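Local coordinates for protein hemoglobin component VII (Tokunagayusurika akamusi, PDB 1X46) that binds a heme group and, as a globin of midge larvae, probably carries or stores oxygen on its iron, at residues 32-37 against 111-115; 26-31 against 61-66; 14-19 against 130-135. One frame throughout, in Å; residues are numbered along the deposited sequence.

Contact 1: residues 32-37 against 111-115; sequences NFFKSY and EFETA. With HEM (protoporphyrin IX containing Fe), chain B.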
loop_
_atom_site.group_PDB
_atom_site.type_symbol
_atom_site.label_atom_id
_atom_site.label_comp_id
_atom_site.label_asym_id
_atom_site.label_seq_id
_atom_site.Cartn_x
_atom_site.Cartn_y
_atom_site.Cartn_z
ATOM N N ASN A 32 -0.640 11.546 3.585
ATOM C CA ASN A 32 0.312 11.101 4.599
ATOM C C ASN A 32 1.591 10.555 3.978
ATOM O O ASN A 32 2.700 10.812 4.444
ATOM C CB ASN A 32 -0.329 10.073 5.497
ATOM C CG ASN A 32 0.587 9.626 6.592
ATOM O OD1 ASN A 32 0.955 10.421 7.466
ATOM N ND2 ASN A 32 0.947 8.360 6.572
ATOM N N PHE A 33 1.444 9.818 2.895
ATOM C CA PHE A 33 2.592 9.272 2.187
ATOM C C PHE A 33 3.474 10.380 1.662
ATOM O O PHE A 33 4.682 10.366 1.935
ATOM C CB PHE A 33 2.098 8.321 1.065
ATOM C CG PHE A 33 3.208 7.788 0.182
ATOM C CD1 PHE A 33 4.362 7.249 0.737
ATOM C CD2 PHE A 33 3.097 7.849 -1.221
ATOM C CE1 PHE A 33 5.394 6.755 -0.083
ATOM C CE2 PHE A 33 4.123 7.371 -2.048
ATOM C CZ PHE A 33 5.270 6.801 -1.472
ATOM N N PHE A 34 2.913 11.362 0.938
ATOM C CA PHE A 34 3.730 12.417 0.378
ATOM C C PHE A 34 4.298 13.340 1.463
ATOM O O PHE A 34 5.404 13.854 1.287
ATOM C CB PHE A 34 2.888 13.237 -0.618
ATOM C CG PHE A 34 2.620 12.531 -1.943
ATOM C CD1 PHE A 34 3.353 11.410 -2.346
ATOM C CD2 PHE A 34 1.655 13.040 -2.789
ATOM C CE1 PHE A 34 3.092 10.801 -3.567
ATOM C CE2 PHE A 34 1.385 12.462 -4.018
ATOM C CZ PHE A 34 2.086 11.344 -4.419
ATOM N N LYS A 35 3.549 13.576 2.542
ATOM C CA LYS A 35 4.059 14.392 3.664
ATOM C C LYS A 35 5.287 13.704 4.274
ATOM O O LYS A 35 6.292 14.380 4.554
ATOM C CB LYS A 35 2.962 14.656 4.707
ATOM C CG LYS A 35 3.348 15.663 5.784
ATOM C CD LYS A 35 3.200 17.108 5.289
ATOM C CE LYS A 35 3.390 18.090 6.440
ATOM N NZ LYS A 35 4.746 18.724 6.447
ATOM N N SER A 36 5.222 12.385 4.435
ATOM C CA SER A 36 6.302 11.635 5.039
ATOM C C SER A 36 7.472 11.440 4.078
ATOM O O SER A 36 8.640 11.323 4.506
ATOM C CB SER A 36 5.817 10.274 5.465
ATOM O OG SER A 36 4.860 10.409 6.497
ATOM N N TYR A 37 7.184 11.388 2.775
ATOM C CA TYR A 37 8.167 11.156 1.716
ATOM C C TYR A 37 8.005 12.140 0.556
ATOM O O TYR A 37 7.587 11.768 -0.546
ATOM C CB TYR A 37 8.116 9.684 1.222
ATOM C CG TYR A 37 8.488 8.787 2.364
ATOM C CD1 TYR A 37 9.837 8.599 2.717
ATOM C CD2 TYR A 37 7.511 8.206 3.159
ATOM C CE1 TYR A 37 10.176 7.824 3.835
ATOM C CE2 TYR A 37 7.843 7.431 4.253
ATOM C CZ TYR A 37 9.188 7.228 4.576
ATOM O OH TYR A 37 9.509 6.468 5.677
ATOM N N GLU A 111 9.051 2.561 2.130
ATOM C CA GLU A 111 8.677 3.891 2.627
ATOM C C GLU A 111 7.148 4.023 2.647
ATOM O O GLU A 111 6.578 4.555 3.604
ATOM C CB GLU A 111 9.322 4.962 1.754
ATOM C CG GLU A 111 10.828 5.040 1.947
ATOM C CD GLU A 111 11.515 5.903 0.912
ATOM O OE1 GLU A 111 10.923 6.175 -0.180
ATOM O OE2 GLU A 111 12.666 6.349 1.196
ATOM N N PHE A 112 6.505 3.504 1.599
ATOM C CA PHE A 112 5.034 3.525 1.544
ATOM C C PHE A 112 4.473 2.700 2.704
ATOM O O PHE A 112 3.535 3.108 3.394
ATOM C CB PHE A 112 4.536 2.978 0.188
ATOM C CG PHE A 112 3.038 3.034 0.055
ATOM C CD1 PHE A 112 2.443 4.133 -0.541
ATOM C CD2 PHE A 112 2.229 2.018 0.584
ATOM C CE1 PHE A 112 1.054 4.216 -0.637
ATOM C CE2 PHE A 112 0.833 2.089 0.487
ATOM C CZ PHE A 112 0.266 3.222 -0.123
ATOM N N GLU A 113 5.064 1.531 2.953
ATOM C CA GLU A 113 4.687 0.717 4.109
ATOM C C GLU A 113 4.852 1.488 5.432
ATOM O O GLU A 113 3.974 1.468 6.276
ATOM C CB GLU A 113 5.496 -0.583 4.116
ATOM C CG GLU A 113 5.370 -1.392 5.403
ATOM C CD GLU A 113 6.312 -2.601 5.485
ATOM O OE1 GLU A 113 7.237 -2.726 4.689
ATOM O OE2 GLU A 113 6.140 -3.397 6.447
ATOM N N THR A 114 6.009 2.123 5.613
ATOM C CA THR A 114 6.272 2.883 6.826
ATOM C C THR A 114 5.227 3.962 7.081
ATOM O O THR A 114 4.676 4.065 8.203
ATOM C CB THR A 114 7.679 3.479 6.748
ATOM O OG1 THR A 114 8.635 2.390 6.767
ATOM C CG2 THR A 114 7.980 4.325 7.996
ATOM N N ALA A 115 4.900 4.703 6.017
ATOM C CA ALA A 115 3.876 5.722 6.156
ATOM C C ALA A 115 2.496 5.129 6.459
ATOM O O ALA A 115 1.792 5.674 7.291
ATOM C CB ALA A 115 3.808 6.616 4.923
HETATM C CHA HEM B . 1.096 5.115 -10.673
HETATM C CHB HEM B . -0.573 1.809 -7.543
HETATM C CHC HEM B . 3.286 2.571 -4.718
HETATM C CHD HEM B . 4.963 5.881 -7.810
HETATM C C1A HEM B . 0.293 4.211 -10.037
HETATM C C2A HEM B . -1.007 3.787 -10.511
HETATM C C3A HEM B . -1.448 2.886 -9.639
HETATM C C4A HEM B . -0.455 2.655 -8.627
HETATM C CMA HEM B . -2.799 2.141 -9.719
HETATM C CAA HEM B . -1.765 4.385 -11.738
HETATM C CBA HEM B . -1.302 3.901 -13.128
HETATM C CGA HEM B . -1.597 2.430 -13.297
HETATM O O1A HEM B . -0.656 1.650 -13.544
HETATM O O2A HEM B . -2.788 2.022 -13.183
HETATM C C1B HEM B . 0.286 1.755 -6.479
HETATM C C2B HEM B . 0.154 0.946 -5.291
HETATM C C3B HEM B . 1.232 1.161 -4.503
HETATM C C4B HEM B . 2.079 2.104 -5.209
HETATM C CMB HEM B . -1.065 0.023 -5.014
HETATM C CAB HEM B . 1.631 0.594 -3.122
HETATM C CBB HEM B . 0.979 -0.379 -2.485
HETATM C C1C HEM B . 4.080 3.528 -5.283
HETATM C C2C HEM B . 5.336 4.058 -4.759
HETATM C C3C HEM B . 5.778 4.994 -5.596
HETATM C C4C HEM B . 4.853 5.066 -6.709
HETATM C CMC HEM B . 6.011 3.587 -3.447
HETATM C CAC HEM B . 7.074 5.837 -5.469
HETATM C C1D HEM B . 4.103 5.926 -8.872
HETATM C C2D HEM B . 4.277 6.791 -10.010
HETATM C C3D HEM B . 3.092 6.546 -10.893
HETATM C C4D HEM B . 2.288 5.584 -10.177
HETATM C CMD HEM B . 5.453 7.759 -10.252
HETATM C CAD HEM B . 2.806 7.238 -12.250
HETATM C CBD HEM B . 2.157 8.601 -12.035
HETATM C CGD HEM B . 1.999 9.322 -13.360
HETATM O O1D HEM B . 1.994 8.662 -14.424
HETATM O O2D HEM B . 1.905 10.572 -13.348
HETATM N NA HEM B . 0.603 3.498 -8.901
HETATM N NB HEM B . 1.478 2.480 -6.385
HETATM N NC HEM B . 3.817 4.155 -6.488
HETATM N ND HEM B . 2.917 5.191 -9.001
HETATM FE FE HEM B . 2.206 3.825 -7.697
HETATM O O HOH W 1 1.286 5.353 -6.625
#

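Contact 2: residues 26-31 against 61-66; sequences EVDILY and FALHAT. With HEM (protoporphyrin IX containing Fe), chain B.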
loop_
_atom_site.group_PDB
_atom_site.type_symbol
_atom_site.label_atom_id
_atom_site.label_comp_id
_atom_site.label_asym_id
_atom_site.label_seq_id
_atom_site.Cartn_x
_atom_site.Cartn_y
_atom_site.Cartn_z
ATOM N N GLU A 26 -8.830 7.614 1.410
ATOM C CA GLU A 26 -7.832 7.533 0.329
ATOM C C GLU A 26 -6.992 8.783 0.218
ATOM O O GLU A 26 -5.780 8.721 0.131
ATOM C CB GLU A 26 -8.560 7.337 -1.014
ATOM C CG GLU A 26 -9.599 6.228 -1.042
ATOM C CD GLU A 26 -11.015 6.724 -0.839
ATOM O OE1 GLU A 26 -11.252 7.514 0.077
ATOM O OE2 GLU A 26 -11.903 6.280 -1.616
ATOM N N VAL A 27 -7.636 9.944 0.248
ATOM C CA VAL A 27 -6.910 11.209 0.117
ATOM C C VAL A 27 -5.948 11.393 1.291
ATOM O O VAL A 27 -4.793 11.767 1.087
ATOM C CB VAL A 27 -7.917 12.390 0.001
ATOM C CG1 VAL A 27 -7.264 13.726 0.298
ATOM C CG2 VAL A 27 -8.564 12.411 -1.405
ATOM N N ASP A 28 -6.419 11.084 2.500
ATOM C CA ASP A 28 -5.568 11.236 3.682
ATOM C C ASP A 28 -4.412 10.252 3.637
ATOM O O ASP A 28 -3.292 10.605 4.073
ATOM C CB ASP A 28 -6.343 11.076 4.984
ATOM C CG ASP A 28 -7.319 12.224 5.246
ATOM O OD1 ASP A 28 -7.149 13.326 4.694
ATOM O OD2 ASP A 28 -8.303 12.072 6.011
ATOM N N ILE A 29 -4.636 9.044 3.112
ATOM C CA ILE A 29 -3.528 8.083 3.021
ATOM C C ILE A 29 -2.467 8.623 2.065
ATOM O O ILE A 29 -1.260 8.583 2.369
ATOM C CB ILE A 29 -4.056 6.708 2.496
ATOM C CG1 ILE A 29 -4.886 6.009 3.579
ATOM C CG2 ILE A 29 -2.870 5.812 2.035
ATOM C CD1 ILE A 29 -5.742 4.870 3.028
ATOM N N LEU A 30 -2.881 9.145 0.910
ATOM C CA LEU A 30 -1.910 9.683 -0.041
ATOM C C LEU A 30 -1.206 10.910 0.491
ATOM O O LEU A 30 0.021 11.074 0.319
ATOM C CB LEU A 30 -2.545 9.974 -1.427
ATOM C CG LEU A 30 -1.594 10.392 -2.549
ATOM C CD1 LEU A 30 -0.544 9.287 -2.782
ATOM C CD2 LEU A 30 -2.383 10.671 -3.858
ATOM N N TYR A 31 -1.981 11.812 1.099
ATOM C CA TYR A 31 -1.362 12.975 1.720
ATOM C C TYR A 31 -0.316 12.548 2.762
ATOM O O TYR A 31 0.790 13.112 2.758
ATOM C CB TYR A 31 -2.445 13.851 2.355
ATOM C CG TYR A 31 -1.882 15.000 3.142
ATOM C CD1 TYR A 31 -1.660 16.230 2.542
ATOM C CD2 TYR A 31 -1.585 14.849 4.499
ATOM C CE1 TYR A 31 -1.149 17.298 3.270
ATOM C CE2 TYR A 31 -1.055 15.922 5.229
ATOM C CZ TYR A 31 -0.857 17.130 4.587
ATOM O OH TYR A 31 -0.356 18.217 5.271
ATOM N N PHE A 61 -5.577 14.879 -7.311
ATOM C CA PHE A 61 -5.081 14.206 -6.121
ATOM C C PHE A 61 -5.977 13.056 -5.660
ATOM O O PHE A 61 -5.498 11.947 -5.417
ATOM C CB PHE A 61 -4.886 15.226 -4.975
ATOM C CG PHE A 61 -4.015 14.724 -3.842
ATOM C CD1 PHE A 61 -2.638 14.659 -3.987
ATOM C CD2 PHE A 61 -4.591 14.341 -2.646
ATOM C CE1 PHE A 61 -1.850 14.233 -2.911
ATOM C CE2 PHE A 61 -3.798 13.902 -1.556
ATOM C CZ PHE A 61 -2.417 13.836 -1.729
ATOM N N ALA A 62 -7.288 13.308 -5.570
ATOM C CA ALA A 62 -8.228 12.254 -5.219
ATOM C C ALA A 62 -8.191 11.152 -6.294
ATOM O O ALA A 62 -8.334 9.984 -5.975
ATOM C CB ALA A 62 -9.639 12.821 -5.130
ATOM N N LEU A 63 -8.003 11.543 -7.556
ATOM C CA LEU A 63 -7.953 10.541 -8.616
ATOM C C LEU A 63 -6.817 9.535 -8.364
ATOM O O LEU A 63 -7.044 8.316 -8.363
ATOM C CB LEU A 63 -7.819 11.217 -9.983
ATOM C CG LEU A 63 -7.604 10.231 -11.153
ATOM C CD1 LEU A 63 -8.707 9.153 -11.289
ATOM C CD2 LEU A 63 -7.472 11.089 -12.437
ATOM N N HIS A 64 -5.602 10.028 -8.107
ATOM C CA HIS A 64 -4.499 9.100 -7.900
ATOM C C HIS A 64 -4.696 8.285 -6.588
ATOM O O HIS A 64 -4.410 7.083 -6.538
ATOM C CB HIS A 64 -3.128 9.772 -7.884
ATOM C CG HIS A 64 -2.057 8.756 -7.877
ATOM N ND1 HIS A 64 -1.837 7.951 -8.973
ATOM C CD2 HIS A 64 -1.316 8.241 -6.869
ATOM C CE1 HIS A 64 -0.932 7.041 -8.665
ATOM N NE2 HIS A 64 -0.623 7.174 -7.390
ATOM N N ALA A 65 -5.158 8.971 -5.545
ATOM C CA ALA A 65 -5.423 8.313 -4.275
ATOM C C ALA A 65 -6.398 7.147 -4.452
ATOM O O ALA A 65 -6.187 6.047 -3.915
ATOM C CB ALA A 65 -5.944 9.337 -3.240
ATOM N N THR A 66 -7.447 7.393 -5.234
ATOM C CA THR A 66 -8.433 6.361 -5.536
ATOM C C THR A 66 -7.860 5.218 -6.347
ATOM O O THR A 66 -8.205 4.046 -6.092
ATOM C CB THR A 66 -9.641 7.025 -6.240
ATOM O OG1 THR A 66 -10.166 8.007 -5.358
ATOM C CG2 THR A 66 -10.805 6.009 -6.459
HETATM C CHA HEM B . 1.096 5.115 -10.673
HETATM C CHB HEM B . -0.573 1.809 -7.543
HETATM C CHC HEM B . 3.286 2.571 -4.718
HETATM C CHD HEM B . 4.963 5.881 -7.810
HETATM C C1A HEM B . 0.293 4.211 -10.037
HETATM C C2A HEM B . -1.007 3.787 -10.511
HETATM C C3A HEM B . -1.448 2.886 -9.639
HETATM C C4A HEM B . -0.455 2.655 -8.627
HETATM C CMA HEM B . -2.799 2.141 -9.719
HETATM C CAA HEM B . -1.765 4.385 -11.738
HETATM C CBA HEM B . -1.302 3.901 -13.128
HETATM C CGA HEM B . -1.597 2.430 -13.297
HETATM O O1A HEM B . -0.656 1.650 -13.544
HETATM O O2A HEM B . -2.788 2.022 -13.183
HETATM C C1B HEM B . 0.286 1.755 -6.479
HETATM C C2B HEM B . 0.154 0.946 -5.291
HETATM C C3B HEM B . 1.232 1.161 -4.503
HETATM C C4B HEM B . 2.079 2.104 -5.209
HETATM C CMB HEM B . -1.065 0.023 -5.014
HETATM C CAB HEM B . 1.631 0.594 -3.122
HETATM C CBB HEM B . 0.979 -0.379 -2.485
HETATM C C1C HEM B . 4.080 3.528 -5.283
HETATM C C2C HEM B . 5.336 4.058 -4.759
HETATM C C3C HEM B . 5.778 4.994 -5.596
HETATM C C4C HEM B . 4.853 5.066 -6.709
HETATM C CMC HEM B . 6.011 3.587 -3.447
HETATM C CAC HEM B . 7.074 5.837 -5.469
HETATM C C1D HEM B . 4.103 5.926 -8.872
HETATM C C2D HEM B . 4.277 6.791 -10.010
HETATM C C3D HEM B . 3.092 6.546 -10.893
HETATM C C4D HEM B . 2.288 5.584 -10.177
HETATM C CMD HEM B . 5.453 7.759 -10.252
HETATM C CAD HEM B . 2.806 7.238 -12.250
HETATM C CBD HEM B . 2.157 8.601 -12.035
HETATM C CGD HEM B . 1.999 9.322 -13.360
HETATM O O1D HEM B . 1.994 8.662 -14.424
HETATM O O2D HEM B . 1.905 10.572 -13.348
HETATM N NA HEM B . 0.603 3.498 -8.901
HETATM N NB HEM B . 1.478 2.480 -6.385
HETATM N NC HEM B . 3.817 4.155 -6.488
HETATM N ND HEM B . 2.917 5.191 -9.001
HETATM FE FE HEM B . 2.206 3.825 -7.697
HETATM O O HOH W 1 1.286 5.353 -6.625
#

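Contact 3: residues 14-19 against 130-135; sequences LVKSSW and GTKKAW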
loop_
_atom_site.group_PDB
_atom_site.type_symbol
_atom_site.label_atom_id
_atom_site.label_comp_id
_atom_site.label_asym_id
_atom_site.label_seq_id
_atom_site.Cartn_x
_atom_site.Cartn_y
_atom_site.Cartn_z
ATOM N N LEU A 14 -6.915 -9.556 10.478
ATOM C CA LEU A 14 -6.473 -8.305 11.124
ATOM C C LEU A 14 -6.178 -7.238 10.076
ATOM O O LEU A 14 -6.532 -6.064 10.264
ATOM C CB LEU A 14 -5.234 -8.516 11.978
ATOM C CG LEU A 14 -5.396 -9.255 13.313
ATOM C CD1 LEU A 14 -4.019 -9.486 13.941
ATOM C CD2 LEU A 14 -6.298 -8.500 14.257
ATOM N N VAL A 15 -5.534 -7.661 8.982
ATOM C CA VAL A 15 -5.327 -6.766 7.844
ATOM C C VAL A 15 -6.656 -6.334 7.222
ATOM O O VAL A 15 -6.876 -5.156 7.033
ATOM C CB VAL A 15 -4.417 -7.417 6.791
ATOM C CG1 VAL A 15 -4.382 -6.605 5.495
ATOM C CG2 VAL A 15 -2.992 -7.651 7.370
ATOM N N LYS A 16 -7.550 -7.276 6.903
ATOM C CA LYS A 16 -8.822 -6.871 6.290
ATOM C C LYS A 16 -9.626 -5.906 7.187
ATOM O O LYS A 16 -10.157 -4.898 6.697
ATOM C CB LYS A 16 -9.692 -8.088 5.956
ATOM C CG LYS A 16 -9.170 -8.958 4.848
ATOM C CD LYS A 16 -10.075 -10.163 4.576
ATOM C CE LYS A 16 -9.512 -10.944 3.384
ATOM N NZ LYS A 16 -10.256 -12.213 3.110
ATOM N N SER A 17 -9.680 -6.191 8.489
ATOM C CA SER A 17 -10.493 -5.361 9.379
ATOM C C SER A 17 -9.894 -3.988 9.652
ATOM O O SER A 17 -10.619 -2.999 9.686
ATOM C CB SER A 17 -10.845 -6.075 10.685
ATOM O OG SER A 17 -9.698 -6.535 11.356
ATOM N N SER A 18 -8.568 -3.918 9.818
ATOM C CA SER A 18 -7.932 -2.635 10.026
ATOM C C SER A 18 -7.921 -1.797 8.734
ATOM O O SER A 18 -8.102 -0.583 8.763
ATOM C CB SER A 18 -6.520 -2.809 10.640
ATOM O OG SER A 18 -5.659 -3.549 9.799
ATOM N N TRP A 19 -7.762 -2.473 7.595
ATOM C CA TRP A 19 -7.911 -1.809 6.308
ATOM C C TRP A 19 -9.286 -1.174 6.134
ATOM O O TRP A 19 -9.411 -0.056 5.633
ATOM C CB TRP A 19 -7.602 -2.788 5.172
ATOM C CG TRP A 19 -7.798 -2.170 3.816
ATOM C CD1 TRP A 19 -8.712 -2.560 2.860
ATOM C CD2 TRP A 19 -7.055 -1.082 3.246
ATOM N NE1 TRP A 19 -8.572 -1.769 1.742
ATOM C CE2 TRP A 19 -7.564 -0.859 1.949
ATOM C CE3 TRP A 19 -5.999 -0.277 3.698
ATOM C CZ2 TRP A 19 -7.068 0.166 1.107
ATOM C CZ3 TRP A 19 -5.502 0.727 2.859
ATOM C CH2 TRP A 19 -6.047 0.944 1.585
ATOM N N GLY A 130 0.136 -6.847 17.397
ATOM C CA GLY A 130 -0.398 -7.913 16.574
ATOM C C GLY A 130 -0.822 -7.384 15.209
ATOM O O GLY A 130 -0.621 -8.049 14.192
ATOM N N THR A 131 -1.440 -6.203 15.202
ATOM C CA THR A 131 -1.848 -5.552 13.946
ATOM C C THR A 131 -0.602 -5.308 13.120
ATOM O O THR A 131 -0.561 -5.595 11.913
ATOM C CB THR A 131 -2.549 -4.209 14.185
ATOM O OG1 THR A 131 -3.382 -4.269 15.351
ATOM C CG2 THR A 131 -3.468 -3.861 12.999
ATOM N N LYS A 132 0.438 -4.775 13.771
ATOM C CA LYS A 132 1.674 -4.483 13.054
ATOM C C LYS A 132 2.316 -5.740 12.478
ATOM O O LYS A 132 2.757 -5.744 11.326
ATOM C CB LYS A 132 2.649 -3.768 14.004
ATOM C CG LYS A 132 3.908 -3.315 13.291
ATOM C CD LYS A 132 5.044 -3.018 14.247
ATOM C CE LYS A 132 6.419 -3.065 13.527
ATOM N NZ LYS A 132 6.383 -2.822 12.021
ATOM N N LYS A 133 2.346 -6.810 13.284
ATOM C CA LYS A 133 2.884 -8.095 12.850
ATOM C C LYS A 133 2.124 -8.646 11.652
ATOM O O LYS A 133 2.748 -9.131 10.711
ATOM C CB LYS A 133 2.852 -9.094 14.003
ATOM C CG LYS A 133 3.637 -10.353 13.730
ATOM C CD LYS A 133 3.747 -11.123 15.024
ATOM C CE LYS A 133 2.596 -12.089 15.127
ATOM N NZ LYS A 133 2.846 -13.242 14.201
ATOM N N ALA A 134 0.791 -8.527 11.674
ATOM C CA ALA A 134 -0.030 -9.023 10.565
ATOM C C ALA A 134 0.281 -8.274 9.260
ATOM O O ALA A 134 0.505 -8.907 8.211
ATOM C CB ALA A 134 -1.492 -8.927 10.892
ATOM N N TRP A 135 0.301 -6.933 9.318
ATOM C CA TRP A 135 0.676 -6.167 8.129
ATOM C C TRP A 135 2.110 -6.422 7.647
ATOM O O TRP A 135 2.361 -6.437 6.441
ATOM C CB TRP A 135 0.468 -4.675 8.361
ATOM C CG TRP A 135 -0.941 -4.251 8.285
ATOM C CD1 TRP A 135 -1.828 -4.136 9.312
ATOM C CD2 TRP A 135 -1.639 -3.826 7.104
ATOM N NE1 TRP A 135 -3.045 -3.683 8.849
ATOM C CE2 TRP A 135 -2.961 -3.478 7.497
ATOM C CE3 TRP A 135 -1.282 -3.681 5.759
ATOM C CZ2 TRP A 135 -3.929 -3.013 6.584
ATOM C CZ3 TRP A 135 -2.249 -3.221 4.844
ATOM C CH2 TRP A 135 -3.556 -2.890 5.260
#

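Contact 1: residues 32-37 against 111-115
Three residues carry most of the 374 Å² buried here: Tyr37 (88 Å²), Ala115 (70 Å²) and Phe33 (66 Å²). Tyr37 is the first residue after helix 26-36 to leave helical geometry and occupies the N-cap position of the helix that follows. One face of its ring covers the Glu111 side chain of helix 106-123: Glu111 CB stands 3.5 Å from the ring centroid of Tyr37 and only 9° off the ring normal, which defines a CH-pi contact. Farther out, Tyr37 OH reaches Thr114 CG2 at 3.5 Å. Ala115 points its methyl toward helix 26-36. The backbones come closest here, with Phe33 CA and Ala115 CA 5.5 Å apart, and Ala115 CB touches Phe33 CA at 4.0 Å, Ser36 CB at 4.2 Å and Tyr37 CE2, at the ring edge, at 4.2 Å. Beside it, Asn32 ND2 lies 2.9 Å from Ala115 O. Phe33 extends in the t rotamer toward the heme and offers its ring face to the edge of Phe112, an edge-to-face pair with centroids 5.0 Å apart and planes at 66°. Both rings then meet the cofactor, Phe33 CZ lying 3.8 Å from HEM CMC and Phe112 CE2 3.9 Å from HEM CBB, while Ile68 and Ile72 of helix 59-78 also touch Phe112. The helix segments cross at 113° with their axes 9.2 Å apart. In globin nomenclature this is the B/G helix crossing, where Phe33 and Phe112 line the distal side of the heme pocket.

Contact 2: residues 26-31 against 61-66
Leu30 lays its CD2 methyl over the ring of Phe61, 3.9 Å from the ring centroid and 17° off the normal, a CH-pi contact reinforced by Leu30 CG against Phe61 CZ at 3.6 Å. These two residues bury the most surface of the contact, 87 and 85 Å². The edge of the Phe61 ring turns toward the backbone of helix 26-36, with Phe61 CE2 3.5 Å from Val27 O and Phe61 CZ 3.5 Å from Tyr31 N; those backbone atoms are already joined to each other by the Tyr31 N to Val27 O helical bond of 2.8 Å. Small side chains permit the close approach at the other end: Ala65 CB sits 3.4 Å from Glu26 O, and Glu26 CA and Ala65 CA are 5.3 Å apart. Val27 CG2 fills the space beside them, 3.8 Å from Ala62 CA. No hydrogen bond crosses the interface. Leu30 CD2 also borders the ring edge of His64, 4.0 Å from its CD2, and so packs behind the distal histidine, whose NE2 is hydrogen-bonded at 2.7 Å to the water bound to HEM FE at 2.1 Å. The segments cross almost perpendicularly, at 92° and 8.4 Å between axes, as expected of the globin B and E helices. Around this crossing, helix 52-55 borders Tyr31 through Leu52 and Phe61 through Leu52 and Leu55, Lys56 makes a cation-pi contact with the Tyr31 ring, and Ile29 faces helix 106-123 through Leu116 and Phe119.

Contact 3: residues 14-19 against 130-135
Gly130 enters through its backbone, Gly130 O lying 3.7 Å from Leu14 CD1. One residue on, Thr131 brings CG2 to 3.9 Å from Ser18 OG, while its own hydroxyl is hydrogen-bonded to Asn128 N. Ala134 points toward helix 9-20 and meets two side chains, Ala134 CB being 3.9 Å from Leu14 CB and 4.0 Å from Val15 CG2. This is the A/H helix crossing of the globin fold, joining helices near the two chain ends; the segment axes pass 9.4 Å apart at 109°. Trp135 follows with the largest buried area, 90 Å². Its NE1 donates to Ser18 OG (2.8 Å, N-H...O angle 156°), and Ser18 OG in turn donates to Leu14 O at 2.7 Å, a chain of two hydrogen bonds that ties the indole to the helix backbone. Val15 CG1 covers the indole's six-membered ring, 3.8 Å from its centroid and 11° off the normal, and Trp135 CH2 reaches Trp19 CE3 at 3.9 Å.

How the contacts relate
Contacts 1 and 2 share helix 26-36, meet through Phe34 CD2 and Phe61 CE1 at 3.7 Å, and both touch the heme; both are partly buried. Contact 3 is the more buried in its touching residues, six of eight, yet lies away from the annotated sites. It closes the chain loop within which the other two are nested, and touches contact 2 through Trp19 CZ3 and Ile29 CD1 at 4.2 Å. Chemistry varies accordingly: aromatic rings lead from contact 1 to the porphyrin, aliphatic-on-aromatic packing in contact 2 backs a histidine bonded to the iron's water, and contact 3 has a clear hydrogen bond between its helices.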